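Local structure of Stk_08120 (Sulfolobus tokodaii str. 7, 2EJX) at residues K6-I11 and Q97-H102; I11-D16 and N125-I130. The protein probably carries fatty acids, as a member of a thermoacidophile-specific family related to Bet v 1-like proteins. One frame throughout, in Å; residues are numbered along the deposited sequence.

Contact 1. Residues K6-I11 and Q97-H102; sequences KVEKEI and QIILEH
The side-chain amide of Q97 lies over the backbone of K9, with E8 at one end of it and E10 at the other. The carboxylate of E8 is turned 69° from the amide plane. That of E10 is turned 81° from it, and its OE2 forms a salt bridge with K91. Q97 reaches this place by a bend at chi2 (72°), which swings CD over toward residues 7-11.

Beneath these groups is an antiparallel strand pair of the Bet v 1-like, helix-grip fold. Strand 7-12 is an outermost strand of the sheet. Within residues 6-11 and 97-102, two pairs of backbone hydrogen bonds join it to strand 95-102. V7 N reaches L100 O at 3.0 Å, and L100 N returns to V7 O at 2.8 Å. K9 and I98 exchange the second pair in the same way.

I99 shares the face of E8 and Q97, and its CG1 is 3.7 Å from E8 OE1. At the start of the strand K6 runs beside E101. K6 CB is 3.4 Å from E101 CG, but K6 NZ stays 5.3 Å from E101 OE2, so the charges do not touch. V7, K9, I98 and L100 occupy the other face. Helix 105-137 covers V7 and K9 there, and K9 NZ forms a salt bridge with D120. Near the far end of the strand pair, I11 CD1 meets I98 CD1 at 3.7 Å.

Contact 2. Residues I11-D16 and N125-I130; sequences IKTNQD and NIDEII
D127 holds the backbone and side chain of the turn after strand 7-12 with both carboxylate oxygens. OD1 accepts from the hydroxyl OG1 of T13 at 2.5 Å, a very short distance. OD2 accepts from N14 N at 2.9 Å. Each oxygen uses its syn lone pair, so the two donors fix the rotation of the carboxylate.

T13 OG1 is anti to its backbone N (chi1 177°). From there it also accepts from Q15 N at 2.9 Å, which closes an ST turn. An alanine in place of D127 would probably leave T13 OG1 and N14 N without their acceptors and let the turn shift away from the helix.

Beside this polar grip I126 CG2 packs on I11 CG2 at 3.7 Å. The same I126 methyl also lies 3.3 Å from the carbonyl oxygen K12 O. Q15 and I130 lie alongside each other but run opposite ways, with Q15 CG 3.9 Å from I130 CG2. The amide oxygen of Q15 goes on to R134.

The contact thus joins the end of strand 7-12 to the long helix 105-137. Helix 17-24 follows the turn directly, with D16 as its N-cap, and its V20 packs against T13, Q15 and I130.

Contacts 1 and 2 share strand 7-12 and I11, and their centres are about 17 Å apart. Contact 1 joins the strand to its neighbour within the sheet. Contact 2 joins the strand's end and the following turn to the helix after strand 95-102. Both are partly buried, with contact 2 farther from the centre of the chain. Backbone bonds dominate contact 1, where one face is rich in charged and polar groups and the other turns to the helix. In contact 2 one aspartate supplies the cross-bonds, next to buried isoleucines. I11 bridges the two, with CD1 used on the strand side and CG2 on the helix side.

Contact 1. Residues K6-I11 and Q97-H102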
loop_
_atom_site.group_PDB
_atom_site.type_symbol
_atom_site.label_atom_id
_atom_site.label_comp_id
_atom_site.label_asym_id
_atom_site.label_seq_id
_atom_site.Cartn_x
_atom_site.Cartn_y
_atom_site.Cartn_z
ATOM N N LYS A 6 6.212 12.344 5.657
ATOM C CA LYS A 6 5.201 11.281 5.380
ATOM C C LYS A 6 4.157 11.780 4.394
ATOM O O LYS A 6 3.876 12.992 4.349
ATOM C CB LYS A 6 4.541 10.814 6.676
ATOM C CG LYS A 6 3.932 11.901 7.571
ATOM C CD LYS A 6 3.539 11.321 8.921
ATOM C CE LYS A 6 2.338 12.041 9.531
ATOM N NZ LYS A 6 2.693 13.260 10.336
ATOM N N VAL A 7 3.603 10.853 3.603
ATOM C CA VAL A 7 2.541 11.133 2.625
ATOM C C VAL A 7 1.351 10.368 3.180
ATOM O O VAL A 7 1.520 9.234 3.626
ATOM C CB VAL A 7 2.891 10.572 1.211
ATOM C CG1 VAL A 7 1.774 10.894 0.188
ATOM C CG2 VAL A 7 4.211 11.149 0.722
ATOM N N GLU A 8 0.170 10.984 3.205
ATOM C CA GLU A 8 -0.994 10.241 3.681
ATOM C C GLU A 8 -2.279 10.559 2.953
ATOM O O GLU A 8 -2.343 11.503 2.179
ATOM C CB GLU A 8 -1.186 10.436 5.178
ATOM C CG GLU A 8 -1.375 11.825 5.630
ATOM C CD GLU A 8 -1.210 11.901 7.133
ATOM O OE1 GLU A 8 -1.934 11.170 7.860
ATOM O OE2 GLU A 8 -0.339 12.672 7.587
ATOM N N LYS A 9 -3.311 9.778 3.250
ATOM C CA LYS A 9 -4.572 9.882 2.544
ATOM C C LYS A 9 -5.628 9.218 3.392
ATOM O O LYS A 9 -5.438 8.101 3.841
ATOM C CB LYS A 9 -4.468 9.158 1.167
ATOM C CG LYS A 9 -5.765 9.306 0.296
ATOM C CD LYS A 9 -5.739 10.674 -0.413
ATOM C CE LYS A 9 -7.071 10.993 -1.089
ATOM N NZ LYS A 9 -6.947 12.389 -1.634
ATOM N N GLU A 10 -6.769 9.893 3.567
ATOM C CA GLU A 10 -7.919 9.328 4.215
ATOM C C GLU A 10 -8.739 8.709 3.124
ATOM O O GLU A 10 -8.840 9.294 2.039
ATOM C CB GLU A 10 -8.739 10.451 4.875
ATOM C CG GLU A 10 -10.014 9.964 5.489
ATOM C CD GLU A 10 -10.720 11.037 6.281
ATOM O OE1 GLU A 10 -11.572 11.716 5.698
ATOM O OE2 GLU A 10 -10.400 11.200 7.480
ATOM N N ILE A 11 -9.267 7.511 3.391
ATOM C CA ILE A 11 -10.165 6.837 2.468
ATOM C C ILE A 11 -11.454 6.530 3.186
ATOM O O ILE A 11 -11.448 5.935 4.281
ATOM C CB ILE A 11 -9.529 5.531 1.954
ATOM C CG1 ILE A 11 -8.231 5.853 1.192
ATOM C CG2 ILE A 11 -10.556 4.695 1.056
ATOM C CD1 ILE A 11 -7.648 4.704 0.392
ATOM N N GLN A 97 -6.977 5.381 7.271
ATOM C CA GLN A 97 -5.872 6.277 6.917
ATOM C C GLN A 97 -4.710 5.459 6.421
ATOM O O GLN A 97 -4.377 4.442 7.027
ATOM C CB GLN A 97 -5.446 7.106 8.174
ATOM C CG GLN A 97 -4.562 8.354 7.879
ATOM C CD GLN A 97 -5.258 9.554 7.212
ATOM O OE1 GLN A 97 -4.598 10.430 6.637
ATOM N NE2 GLN A 97 -6.560 9.609 7.301
ATOM N N ILE A 98 -4.060 5.940 5.364
ATOM C CA ILE A 98 -2.822 5.355 4.833
ATOM C C ILE A 98 -1.733 6.398 5.026
ATOM O O ILE A 98 -1.927 7.570 4.653
ATOM C CB ILE A 98 -2.952 5.008 3.325
ATOM C CG1 ILE A 98 -4.164 4.068 3.125
ATOM C CG2 ILE A 98 -1.631 4.451 2.772
ATOM C CD1 ILE A 98 -4.358 3.583 1.676
ATOM N N ILE A 99 -0.638 5.971 5.657
ATOM C CA ILE A 99 0.485 6.860 5.897
ATOM C C ILE A 99 1.734 6.125 5.413
ATOM O O ILE A 99 2.030 5.043 5.908
ATOM C CB ILE A 99 0.700 7.159 7.410
ATOM C CG1 ILE A 99 -0.579 7.698 8.057
ATOM C CG2 ILE A 99 1.836 8.152 7.603
ATOM C CD1 ILE A 99 -1.312 6.628 8.899
ATOM N N LEU A 100 2.470 6.729 4.485
ATOM C CA LEU A 100 3.761 6.220 4.040
ATOM C C LEU A 100 4.902 7.092 4.567
ATOM O O LEU A 100 4.962 8.306 4.259
ATOM C CB LEU A 100 3.849 6.185 2.513
ATOM C CG LEU A 100 5.141 5.573 1.939
ATOM C CD1 LEU A 100 5.357 4.103 2.337
ATOM C CD2 LEU A 100 5.170 5.726 0.389
ATOM N N GLU A 101 5.795 6.488 5.349
ATOM C CA GLU A 101 6.943 7.224 5.880
ATOM C C GLU A 101 8.237 6.593 5.354
ATOM O O GLU A 101 8.546 5.445 5.661
ATOM C CB GLU A 101 6.915 7.249 7.410
ATOM C CG GLU A 101 5.725 7.955 8.031
ATOM C CD GLU A 101 5.691 7.868 9.560
ATOM O OE1 GLU A 101 6.601 7.232 10.139
ATOM O OE2 GLU A 101 4.708 8.390 10.172
ATOM N N HIS A 102 8.981 7.341 4.540
ATOM C CA HIS A 102 10.164 6.833 3.874
ATOM C C HIS A 102 11.403 7.558 4.434
ATOM O O HIS A 102 11.347 8.756 4.646
ATOM C CB HIS A 102 10.008 7.090 2.379
ATOM C CG HIS A 102 11.033 6.407 1.531
ATOM N ND1 HIS A 102 11.051 5.037 1.341
ATOM C CD2 HIS A 102 12.068 6.903 0.810
ATOM C CE1 HIS A 102 12.066 4.715 0.559
ATOM N NE2 HIS A 102 12.698 5.828 0.221
#

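Contact 2. Residues I11-D16 and N125-I130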
loop_
_atom_site.group_PDB
_atom_site.type_symbol
_atom_site.label_atom_id
_atom_site.label_comp_id
_atom_site.label_asym_id
_atom_site.label_seq_id
_atom_site.Cartn_x
_atom_site.Cartn_y
_atom_site.Cartn_z
ATOM N N ILE A 11 -9.267 7.511 3.391
ATOM C CA ILE A 11 -10.165 6.837 2.468
ATOM C C ILE A 11 -11.454 6.530 3.186
ATOM O O ILE A 11 -11.448 5.935 4.281
ATOM C CB ILE A 11 -9.529 5.531 1.954
ATOM C CG1 ILE A 11 -8.231 5.853 1.192
ATOM C CG2 ILE A 11 -10.556 4.695 1.056
ATOM C CD1 ILE A 11 -7.648 4.704 0.392
ATOM N N LYS A 12 -12.564 6.876 2.528
ATOM C CA LYS A 12 -13.907 6.580 2.981
ATOM C C LYS A 12 -14.449 5.377 2.208
ATOM O O LYS A 12 -14.297 5.304 0.983
ATOM C CB LYS A 12 -14.799 7.803 2.744
ATOM C CG LYS A 12 -14.375 9.031 3.574
ATOM C CD LYS A 12 -15.183 9.001 4.898
ATOM C CE LYS A 12 -14.742 10.041 5.902
ATOM N NZ LYS A 12 -15.309 9.701 7.272
ATOM N N THR A 13 -15.086 4.448 2.912
ATOM C CA THR A 13 -15.605 3.237 2.275
ATOM C C THR A 13 -16.949 2.807 2.850
ATOM O O THR A 13 -17.207 2.953 4.039
ATOM C CB THR A 13 -14.584 2.048 2.383
ATOM O OG1 THR A 13 -15.127 0.849 1.808
ATOM C CG2 THR A 13 -14.251 1.745 3.841
ATOM N N ASN A 14 -17.826 2.333 1.968
ATOM C CA ASN A 14 -19.044 1.640 2.349
ATOM C C ASN A 14 -18.900 0.127 2.335
ATOM O O ASN A 14 -19.889 -0.603 2.519
ATOM C CB ASN A 14 -20.148 2.012 1.365
ATOM C CG ASN A 14 -20.689 3.394 1.591
ATOM O OD1 ASN A 14 -20.582 3.951 2.687
ATOM N ND2 ASN A 14 -21.347 3.931 0.569
ATOM N N GLN A 15 -17.696 -0.375 2.059
ATOM C CA GLN A 15 -17.477 -1.813 2.077
ATOM C C GLN A 15 -17.234 -2.217 3.529
ATOM O O GLN A 15 -16.955 -1.342 4.367
ATOM C CB GLN A 15 -16.267 -2.196 1.189
ATOM C CG GLN A 15 -16.520 -2.280 -0.297
ATOM C CD GLN A 15 -17.108 -3.615 -0.685
ATOM O OE1 GLN A 15 -17.166 -4.528 0.122
ATOM N NE2 GLN A 15 -17.565 -3.725 -1.917
ATOM N N ASP A 16 -17.352 -3.500 3.849
ATOM C CA ASP A 16 -17.118 -3.950 5.218
ATOM C C ASP A 16 -15.680 -3.592 5.554
ATOM O O ASP A 16 -14.748 -4.082 4.913
ATOM C CB ASP A 16 -17.339 -5.459 5.371
ATOM C CG ASP A 16 -17.031 -5.966 6.778
ATOM O OD1 ASP A 16 -15.872 -5.902 7.228
ATOM O OD2 ASP A 16 -17.958 -6.454 7.456
ATOM N N ASN A 125 -11.720 5.417 -6.088
ATOM C CA ASN A 125 -12.235 4.167 -6.640
ATOM C C ASN A 125 -12.302 2.987 -5.646
ATOM O O ASN A 125 -12.481 1.842 -6.034
ATOM C CB ASN A 125 -11.390 3.788 -7.864
ATOM C CG ASN A 125 -11.513 4.840 -8.981
ATOM O OD1 ASN A 125 -12.579 4.942 -9.658
ATOM N ND2 ASN A 125 -10.468 5.655 -9.140
ATOM N N ILE A 126 -12.188 3.276 -4.358
ATOM C CA ILE A 126 -11.909 2.181 -3.386
ATOM C C ILE A 126 -12.977 1.112 -3.376
ATOM O O ILE A 126 -12.671 -0.082 -3.391
ATOM C CB ILE A 126 -11.692 2.743 -1.923
ATOM C CG1 ILE A 126 -11.298 1.643 -0.954
ATOM C CG2 ILE A 126 -12.909 3.514 -1.474
ATOM C CD1 ILE A 126 -9.976 0.937 -1.271
ATOM N N ASP A 127 -14.244 1.510 -3.416
ATOM C CA ASP A 127 -15.280 0.479 -3.254
ATOM C C ASP A 127 -15.421 -0.477 -4.480
ATOM O O ASP A 127 -15.725 -1.674 -4.289
ATOM C CB ASP A 127 -16.593 1.125 -2.861
ATOM C CG ASP A 127 -16.607 1.519 -1.389
ATOM O OD1 ASP A 127 -15.620 1.239 -0.658
ATOM O OD2 ASP A 127 -17.640 2.049 -0.947
ATOM N N GLU A 128 -15.203 0.072 -5.686
ATOM C CA GLU A 128 -15.170 -0.686 -6.957
ATOM C C GLU A 128 -13.931 -1.578 -6.984
ATOM O O GLU A 128 -14.012 -2.745 -7.323
ATOM C CB GLU A 128 -15.168 0.248 -8.189
ATOM C CG GLU A 128 -16.410 1.208 -8.304
ATOM C CD GLU A 128 -16.282 2.626 -7.632
ATOM O OE1 GLU A 128 -15.466 2.863 -6.698
ATOM O OE2 GLU A 128 -17.026 3.550 -8.072
ATOM N N ILE A 129 -12.790 -1.042 -6.550
ATOM C CA ILE A 129 -11.559 -1.890 -6.491
ATOM C C ILE A 129 -11.780 -3.097 -5.513
ATOM O O ILE A 129 -11.491 -4.274 -5.814
ATOM C CB ILE A 129 -10.370 -1.022 -6.068
ATOM C CG1 ILE A 129 -9.958 -0.097 -7.240
ATOM C CG2 ILE A 129 -9.210 -1.964 -5.566
ATOM C CD1 ILE A 129 -9.091 1.109 -6.820
ATOM N N ILE A 130 -12.318 -2.822 -4.337
ATOM C CA ILE A 130 -12.486 -3.844 -3.316
ATOM C C ILE A 130 -13.582 -4.816 -3.694
ATOM O O ILE A 130 -13.486 -5.990 -3.389
ATOM C CB ILE A 130 -12.814 -3.223 -1.943
ATOM C CG1 ILE A 130 -11.634 -2.353 -1.410
ATOM C CG2 ILE A 130 -13.305 -4.346 -0.918
ATOM C CD1 ILE A 130 -10.346 -3.175 -0.896
#